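Local coordinates for mandelate racemase/muconate lactonizing protein (Alicyclobacillus acidocaldarius LAA1, PDB 3QLD) that has no assigned function but belongs to the mandelate racemase/muconate lactonizing group of the enolase superfamily, with a TIM-barrel-like C-terminal domain, at residues R135-V140 against V347-Q352; V304-G309 against T322-S327; Q163-V168 against I340-P345. One frame throughout, in Å; residues are numbered along the deposited sequence.

Interaction 1 of 3, residues R135-V140 against V347-Q352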
# COMPACT_ATOMS: atom_id res chain seq x y z
N ARG A 135 7.81 -31.72 1.54
CA ARG A 135 8.85 -31.87 2.57
C ARG A 135 8.23 -32.23 3.94
O ARG A 135 7.17 -31.73 4.31
CB ARG A 135 9.65 -30.58 2.66
CG ARG A 135 9.69 -29.91 1.32
CD ARG A 135 10.13 -28.47 1.33
NE ARG A 135 11.29 -28.33 0.48
CZ ARG A 135 12.54 -28.41 0.94
NH1 ARG A 135 12.74 -28.61 2.24
NH2 ARG A 135 13.58 -28.27 0.12
N ASP A 136 8.88 -33.12 4.69
CA ASP A 136 8.32 -33.55 5.97
C ASP A 136 8.91 -32.76 7.10
O ASP A 136 8.30 -32.63 8.14
CB ASP A 136 8.55 -35.06 6.17
CG ASP A 136 7.48 -35.90 5.48
OD1 ASP A 136 6.34 -35.92 6.03
OD2 ASP A 136 7.77 -36.51 4.42
N ARG A 137 10.11 -32.23 6.87
CA ARG A 137 10.84 -31.39 7.82
C ARG A 137 11.47 -30.19 7.09
O ARG A 137 11.64 -30.22 5.86
CB ARG A 137 11.95 -32.17 8.45
CG ARG A 137 11.46 -33.33 9.22
CD ARG A 137 12.64 -34.12 9.78
NE ARG A 137 12.12 -35.19 10.63
CZ ARG A 137 12.73 -35.68 11.71
NH1 ARG A 137 13.92 -35.21 12.09
NH2 ARG A 137 12.14 -36.65 12.41
N VAL A 138 11.78 -29.15 7.87
CA VAL A 138 12.42 -27.95 7.34
C VAL A 138 13.54 -27.51 8.26
O VAL A 138 13.44 -27.67 9.50
CB VAL A 138 11.39 -26.79 7.13
CG1 VAL A 138 10.22 -27.25 6.16
CG2 VAL A 138 10.80 -26.39 8.46
N GLU A 139 14.62 -26.98 7.69
CA GLU A 139 15.70 -26.49 8.52
C GLU A 139 15.45 -25.03 8.88
O GLU A 139 14.79 -24.34 8.13
CB GLU A 139 17.02 -26.49 7.81
CG GLU A 139 17.35 -27.69 6.95
CD GLU A 139 18.73 -27.49 6.32
OE1 GLU A 139 18.86 -26.65 5.38
OE2 GLU A 139 19.68 -28.13 6.79
N VAL A 140 16.08 -24.56 9.96
CA VAL A 140 15.70 -23.31 10.63
C VAL A 140 16.97 -22.46 10.70
O VAL A 140 18.02 -23.00 11.00
CB VAL A 140 15.18 -23.60 12.08
CG1 VAL A 140 14.95 -22.29 12.80
CG2 VAL A 140 13.91 -24.45 12.04
N VAL A 347 15.90 -28.24 13.30
CA VAL A 347 14.90 -28.79 12.39
C VAL A 347 13.51 -28.81 13.01
O VAL A 347 13.37 -29.08 14.20
CB VAL A 347 15.25 -30.25 11.98
CG1 VAL A 347 14.28 -30.74 10.88
CG2 VAL A 347 16.69 -30.37 11.52
N ILE A 348 12.49 -28.56 12.20
CA ILE A 348 11.16 -28.56 12.73
C ILE A 348 10.31 -29.45 11.85
O ILE A 348 10.48 -29.47 10.62
CB ILE A 348 10.53 -27.09 12.85
CG1 ILE A 348 11.28 -26.29 13.89
CG2 ILE A 348 9.08 -27.14 13.27
CD1 ILE A 348 10.74 -24.78 14.20
N GLN A 349 9.44 -30.22 12.49
CA GLN A 349 8.58 -31.09 11.74
C GLN A 349 7.54 -30.17 11.17
O GLN A 349 6.97 -29.34 11.90
CB GLN A 349 7.90 -32.11 12.66
CG GLN A 349 7.07 -33.21 11.94
CD GLN A 349 7.96 -34.34 11.40
OE1 GLN A 349 7.63 -35.01 10.42
NE2 GLN A 349 9.12 -34.54 12.06
N VAL A 350 7.26 -30.36 9.89
CA VAL A 350 6.12 -29.76 9.24
C VAL A 350 4.80 -30.24 9.83
O VAL A 350 4.53 -31.43 9.82
CB VAL A 350 6.20 -30.06 7.73
CG1 VAL A 350 4.92 -29.65 6.97
CG2 VAL A 350 7.42 -29.39 7.13
N PRO A 351 3.94 -29.30 10.31
CA PRO A 351 2.59 -29.58 10.82
C PRO A 351 1.71 -30.40 9.86
O PRO A 351 1.49 -30.04 8.67
CB PRO A 351 1.98 -28.17 11.03
CG PRO A 351 3.20 -27.32 11.42
CD PRO A 351 4.34 -27.89 10.56
N GLN A 352 1.17 -31.49 10.40
CA GLN A 352 0.28 -32.34 9.61
C GLN A 352 -1.19 -32.14 9.97
O GLN A 352 -2.04 -32.86 9.48
CB GLN A 352 0.70 -33.83 9.76
CG GLN A 352 2.08 -34.12 9.16
CD GLN A 352 2.14 -33.93 7.63
OE1 GLN A 352 1.14 -34.12 6.88
NE2 GLN A 352 3.30 -33.53 7.16

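Interaction 2 of 3, residues V304-G309 against T322-S327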
# COMPACT_ATOMS: atom_id res chain seq x y z
N VAL A 304 -0.28 -19.66 15.70
CA VAL A 304 -1.15 -19.84 14.54
C VAL A 304 -0.46 -19.49 13.22
O VAL A 304 -0.39 -20.32 12.31
CB VAL A 304 -2.53 -19.08 14.74
CG1 VAL A 304 -3.38 -19.10 13.44
CG2 VAL A 304 -3.31 -19.81 15.90
N GLY A 305 -0.05 -18.25 13.08
CA GLY A 305 0.85 -17.83 12.00
C GLY A 305 2.13 -18.66 11.81
O GLY A 305 2.54 -18.91 10.68
N ARG A 306 2.73 -19.12 12.90
CA ARG A 306 3.97 -19.90 12.79
C ARG A 306 3.67 -21.28 12.17
O ARG A 306 4.40 -21.75 11.29
CB ARG A 306 4.62 -20.06 14.16
CG ARG A 306 5.92 -20.87 14.16
CD ARG A 306 6.66 -20.72 15.49
NE ARG A 306 6.57 -19.34 15.90
CZ ARG A 306 7.48 -18.43 15.61
NH1 ARG A 306 8.59 -18.76 14.94
NH2 ARG A 306 7.25 -17.17 15.96
N VAL A 307 2.60 -21.90 12.63
CA VAL A 307 2.10 -23.18 12.04
C VAL A 307 1.82 -23.06 10.55
O VAL A 307 2.36 -23.84 9.75
CB VAL A 307 0.86 -23.74 12.80
CG1 VAL A 307 0.13 -24.79 11.93
CG2 VAL A 307 1.36 -24.34 14.08
N HIS A 308 1.06 -22.04 10.15
CA HIS A 308 0.77 -21.78 8.72
C HIS A 308 2.00 -21.49 7.86
O HIS A 308 2.04 -21.86 6.69
CB HIS A 308 -0.26 -20.64 8.58
CG HIS A 308 -1.67 -21.06 8.87
ND1 HIS A 308 -2.74 -20.18 8.88
CD2 HIS A 308 -2.19 -22.28 9.18
CE1 HIS A 308 -3.86 -20.84 9.15
NE2 HIS A 308 -3.55 -22.13 9.33
N GLY A 309 3.01 -20.83 8.48
CA GLY A 309 4.24 -20.43 7.83
C GLY A 309 5.12 -21.67 7.67
O GLY A 309 5.76 -21.85 6.67
N THR A 322 14.14 -21.81 6.86
CA THR A 322 13.17 -20.83 7.38
C THR A 322 13.69 -20.02 8.54
O THR A 322 14.59 -20.45 9.30
CB THR A 322 11.77 -21.49 7.65
OG1 THR A 322 10.82 -20.47 8.07
CG2 THR A 322 11.88 -22.62 8.77
N ASP A 323 13.23 -18.76 8.66
CA ASP A 323 13.48 -17.99 9.85
C ASP A 323 12.50 -18.38 11.01
O ASP A 323 12.59 -17.79 12.06
CB ASP A 323 13.33 -16.47 9.58
CG ASP A 323 14.59 -15.83 8.93
OD1 ASP A 323 15.62 -16.51 8.72
OD2 ASP A 323 14.52 -14.60 8.65
N LEU A 324 11.53 -19.25 10.76
CA LEU A 324 10.46 -19.53 11.74
C LEU A 324 11.03 -20.57 12.68
O LEU A 324 11.21 -21.69 12.25
CB LEU A 324 9.23 -20.11 11.05
CG LEU A 324 8.46 -19.13 10.12
CD1 LEU A 324 7.41 -19.87 9.34
CD2 LEU A 324 7.79 -18.03 10.96
N GLY A 325 11.36 -20.17 13.90
CA GLY A 325 12.02 -21.01 14.88
C GLY A 325 11.06 -21.42 15.98
O GLY A 325 9.87 -21.15 15.91
N PRO A 326 11.58 -22.08 17.00
CA PRO A 326 10.66 -22.57 18.06
C PRO A 326 9.97 -21.45 18.83
O PRO A 326 10.58 -20.37 19.05
CB PRO A 326 11.60 -23.34 19.00
CG PRO A 326 12.77 -23.74 18.12
CD PRO A 326 12.97 -22.47 17.26
N SER A 327 8.71 -21.71 19.25
CA SER A 327 7.86 -20.78 20.03
C SER A 327 8.62 -20.12 21.15
O SER A 327 8.45 -18.95 21.45
CB SER A 327 6.75 -21.56 20.77
OG SER A 327 5.82 -22.14 19.90

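Interaction 3 of 3, residues Q163-V168 against I340-P345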
# COMPACT_ATOMS: atom_id res chain seq x y z
N GLN A 163 23.43 -24.76 18.96
CA GLN A 163 22.01 -25.11 19.15
C GLN A 163 21.43 -25.84 17.96
O GLN A 163 20.30 -26.30 18.00
CB GLN A 163 21.21 -23.87 19.50
CG GLN A 163 21.64 -23.27 20.83
CD GLN A 163 20.95 -21.97 21.11
OE1 GLN A 163 19.74 -21.95 21.33
NE2 GLN A 163 21.70 -20.87 21.12
N GLY A 164 22.24 -25.95 16.91
CA GLY A 164 21.91 -26.69 15.70
C GLY A 164 21.31 -25.94 14.51
O GLY A 164 20.92 -26.58 13.50
N PHE A 165 21.21 -24.61 14.62
CA PHE A 165 20.57 -23.80 13.55
C PHE A 165 21.40 -23.99 12.31
O PHE A 165 22.63 -23.93 12.40
CB PHE A 165 20.60 -22.32 13.90
CG PHE A 165 19.61 -21.92 14.93
CD1 PHE A 165 18.27 -21.69 14.58
CD2 PHE A 165 20.01 -21.74 16.26
CE1 PHE A 165 17.34 -21.32 15.58
CE2 PHE A 165 19.08 -21.36 17.24
CZ PHE A 165 17.72 -21.14 16.87
N ARG A 166 20.76 -24.14 11.17
CA ARG A 166 21.43 -24.61 9.96
C ARG A 166 21.82 -23.43 9.05
O ARG A 166 22.40 -23.61 7.97
CB ARG A 166 20.54 -25.61 9.24
CG ARG A 166 20.33 -26.93 10.08
CD ARG A 166 21.68 -27.69 10.34
NE ARG A 166 21.38 -29.10 10.68
CZ ARG A 166 20.67 -29.92 9.90
NH1 ARG A 166 20.20 -29.50 8.74
NH2 ARG A 166 20.42 -31.17 10.26
N ARG A 167 21.52 -22.22 9.52
CA ARG A 167 21.92 -20.98 8.80
C ARG A 167 22.12 -19.93 9.82
O ARG A 167 21.36 -19.88 10.82
CB ARG A 167 20.84 -20.55 7.82
CG ARG A 167 21.31 -19.47 6.79
CD ARG A 167 20.25 -19.11 5.73
NE ARG A 167 19.05 -18.53 6.36
CZ ARG A 167 17.85 -18.60 5.78
NH1 ARG A 167 17.73 -19.10 4.57
NH2 ARG A 167 16.76 -18.10 6.38
N VAL A 168 23.07 -19.03 9.59
CA VAL A 168 22.98 -17.78 10.33
C VAL A 168 22.74 -16.61 9.37
O VAL A 168 23.35 -16.59 8.27
CB VAL A 168 24.23 -17.45 11.22
CG1 VAL A 168 24.34 -18.47 12.40
CG2 VAL A 168 25.53 -17.34 10.40
N ILE A 340 5.55 -24.88 19.46
CA ILE A 340 6.32 -25.34 18.31
C ILE A 340 7.79 -25.51 18.72
O ILE A 340 8.36 -24.63 19.32
CB ILE A 340 6.14 -24.38 17.06
CG1 ILE A 340 4.66 -24.31 16.58
CG2 ILE A 340 7.12 -24.74 15.92
CD1 ILE A 340 4.06 -25.61 16.07
N ALA A 341 8.37 -26.68 18.46
CA ALA A 341 9.73 -26.96 18.95
C ALA A 341 10.54 -27.70 17.90
O ALA A 341 9.98 -28.24 16.99
CB ALA A 341 9.69 -27.80 20.27
N PHE A 342 11.86 -27.72 18.05
CA PHE A 342 12.70 -28.55 17.21
C PHE A 342 12.29 -30.03 17.32
O PHE A 342 12.04 -30.51 18.44
CB PHE A 342 14.15 -28.42 17.67
CG PHE A 342 14.84 -27.13 17.27
CD1 PHE A 342 14.70 -26.59 15.98
CD2 PHE A 342 15.68 -26.47 18.17
CE1 PHE A 342 15.38 -25.41 15.60
CE2 PHE A 342 16.35 -25.30 17.82
CZ PHE A 342 16.21 -24.76 16.52
N VAL A 343 12.17 -30.72 16.19
CA VAL A 343 12.11 -32.19 16.19
C VAL A 343 13.52 -32.84 16.34
O VAL A 343 13.68 -33.96 16.89
CB VAL A 343 11.35 -32.75 14.94
CG1 VAL A 343 12.02 -32.35 13.63
CG2 VAL A 343 11.19 -34.26 15.02
N GLU A 344 14.53 -32.14 15.82
CA GLU A 344 15.97 -32.42 16.02
C GLU A 344 16.63 -31.04 16.04
O GLU A 344 16.00 -30.07 15.62
CB GLU A 344 16.58 -33.26 14.87
CG GLU A 344 16.04 -34.67 14.66
CD GLU A 344 16.28 -35.65 15.82
OE1 GLU A 344 17.05 -35.34 16.76
OE2 GLU A 344 15.67 -36.76 15.80
N PRO A 345 17.89 -30.93 16.53
CA PRO A 345 18.41 -29.55 16.57
C PRO A 345 18.39 -28.87 15.17
O PRO A 345 18.73 -29.49 14.15
CB PRO A 345 19.83 -29.72 17.15
CG PRO A 345 19.68 -30.98 18.03
CD PRO A 345 18.79 -31.88 17.21

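Interaction 1 of 3, residues R135-V140 against V347-Q352
The carbonyl oxygen of Val138 is gripped twice. Ile348 N donates a hydrogen bond to Val138 O at 3.0 Å, nearly along the C=O axis. Val347 CA adds a CA-H...O contact to the same oxygen. This is antiparallel pairing: strand 347-349 is added beside barrel strand 137-144 of the modified TIM barrel of the enolase superfamily. Val138 and Ile348 form a hydrogen-bonded pair, so Val138 N returns a bond to Ile348 O at 3.1 Å. The pairing runs on past the strand end, where Val350 N donates to Asp136 O at 3.0 Å. That bond is less well aligned, because the donor sits 34° out of the carbonyl plane.

Val138 and Ile348 share one face of the sheet, which is buried. Val138 also touches Ala313 of helix 303-313. Val138 CG1 meets Val350 CG2 at 3.7 Å, and the two side chains cross at about a right angle. Farther along, Val140 CG2 rests 3.7 Å from Ile348 CG1. On the other face lie Arg137 and Val347. Arg137 CG lies beside its backbone N and the chain runs extended to NE. Its CB, CG and CD cross Val347 at about a right angle, CB 3.7 Å from Val347 CG1.

Interaction 2 of 3, residues V304-G309 against T322-S327
Arg306 CB, on helix 303-313, points neither at the loop 322-327 nor away from it; the tip comes nearer. CG is anti to the backbone N (chi1 180°), so the chain first runs straight out from the helix. It bends at chi3 (-41°), and this bend brings the tip against the loop. Arg306 CD meets it first, 3.3 Å from Gly325 O. NE and CZ pass the same oxygen farther off, and Arg306 NH1 donates to Gly325 O at 2.9 Å. The bond is weak, bent to 122° at the hydrogen, and the position of NH1 is less sure. Gly325 N lies at the guanidinium edge, in plane, but it is itself a donor and bonds to Tyr330 OH. The stronger partner of the tip is Glu301 O, which takes a bond from NH2.

Helix 303-313 follows strand 293-296 in the modified TIM barrel of the enolase superfamily. Residues 322-323 bridge the gap between strands 137-144 and 293-296, Thr322 bonding by backbone to Glu139 and Ser141, and Asp323 to Val296, so they help close the barrel. An ST turn shapes the loop's start, with Leu324 N donating to Thr322 OG1 at 3.0 Å.

Leu324 points toward the helix, and its two methyls part. Leu324 CD2 is 4.1 Å from Arg306 NH1. Leu324 CD1 presses on bare backbone, 3.4 Å from Gly309 C and 3.6 Å from Gly309 CA.

Interaction 3 of 3, residues Q163-V168 against I340-P345
The backbones come nearest at Gly164 and Pro345, whose CA atoms are 4.6 Å apart. Segment 163-168 turns from a helix into a strand. Gly164 is the first residue beyond the helical angles, with phi at 95°, and it closes the helix in a Schellman motif. Segment 340-345 is irregular and leads toward strand 347-349. The two are held by packing of side chains and backbone.

Pro345 sits against the turn. Pro345 CB is 3.6 Å from Gln163 O and 4.0 Å from Gly164 CA. Gly164 has no side chain, so the proline ring can come this close to its backbone.

The turn belongs to a beta-alpha-beta crossover. Strand 137-144, helix 150-162 and strand 167-171 follow in order, and the two strands are parallel neighbours in the barrel sheet. Segment 340-345 packs where the helix hands over to the second strand.

Two phenylalanines carry the rest of the contact in a T-shaped (edge-to-face) pair. Phe165 CB points away from the other segment, but its ring comes back toward it. Phe342 CB points toward segment 163-168. In both residues CG is anti to the carbonyl carbon. The edge of Phe342 meets one face of Phe165, with the planes 72° apart and the centroids 5.5 Å apart. Phe342 CZ stands over that face, displaced to the rim, 3.7 Å from Phe165 CE1 and 3.9 Å from Phe165 CZ. Next to it, Phe342 CE2 is 4.1 Å from Gln163 O. Phe165 also packs on Val140 and Ala142, and Phe342 on Ile348 and Pro326. Arg166 leans toward Pro345 O only at long range; the main partner of its guanidinium is Glu139, in a salt bridge.

Interactions 2 and 3 are nested in the chain loop that interaction 1 closes, and their centres each lie about 10 Å from its centre. Glu139 faces both: Glu139 O probably accepts a hydrogen bond from Thr322 N at 2.9 Å, and Glu139 OE2 lies a very short 2.4 Å from Arg166 NH1, joining interactions 1 and 3. Interactions 2 and 3 have centres about 12 Å apart. They are joined by a salt bridge, Asp323 OD1 to Arg167 NH2 at 3.1 Å, and by a probable hydrogen bond, Ser327 OG to Ile340 N at 2.8 Å. Ile348 CD1 packs on Leu324 O at 3.7 Å, so a side chain of interaction 1 rests on the loop of interaction 2.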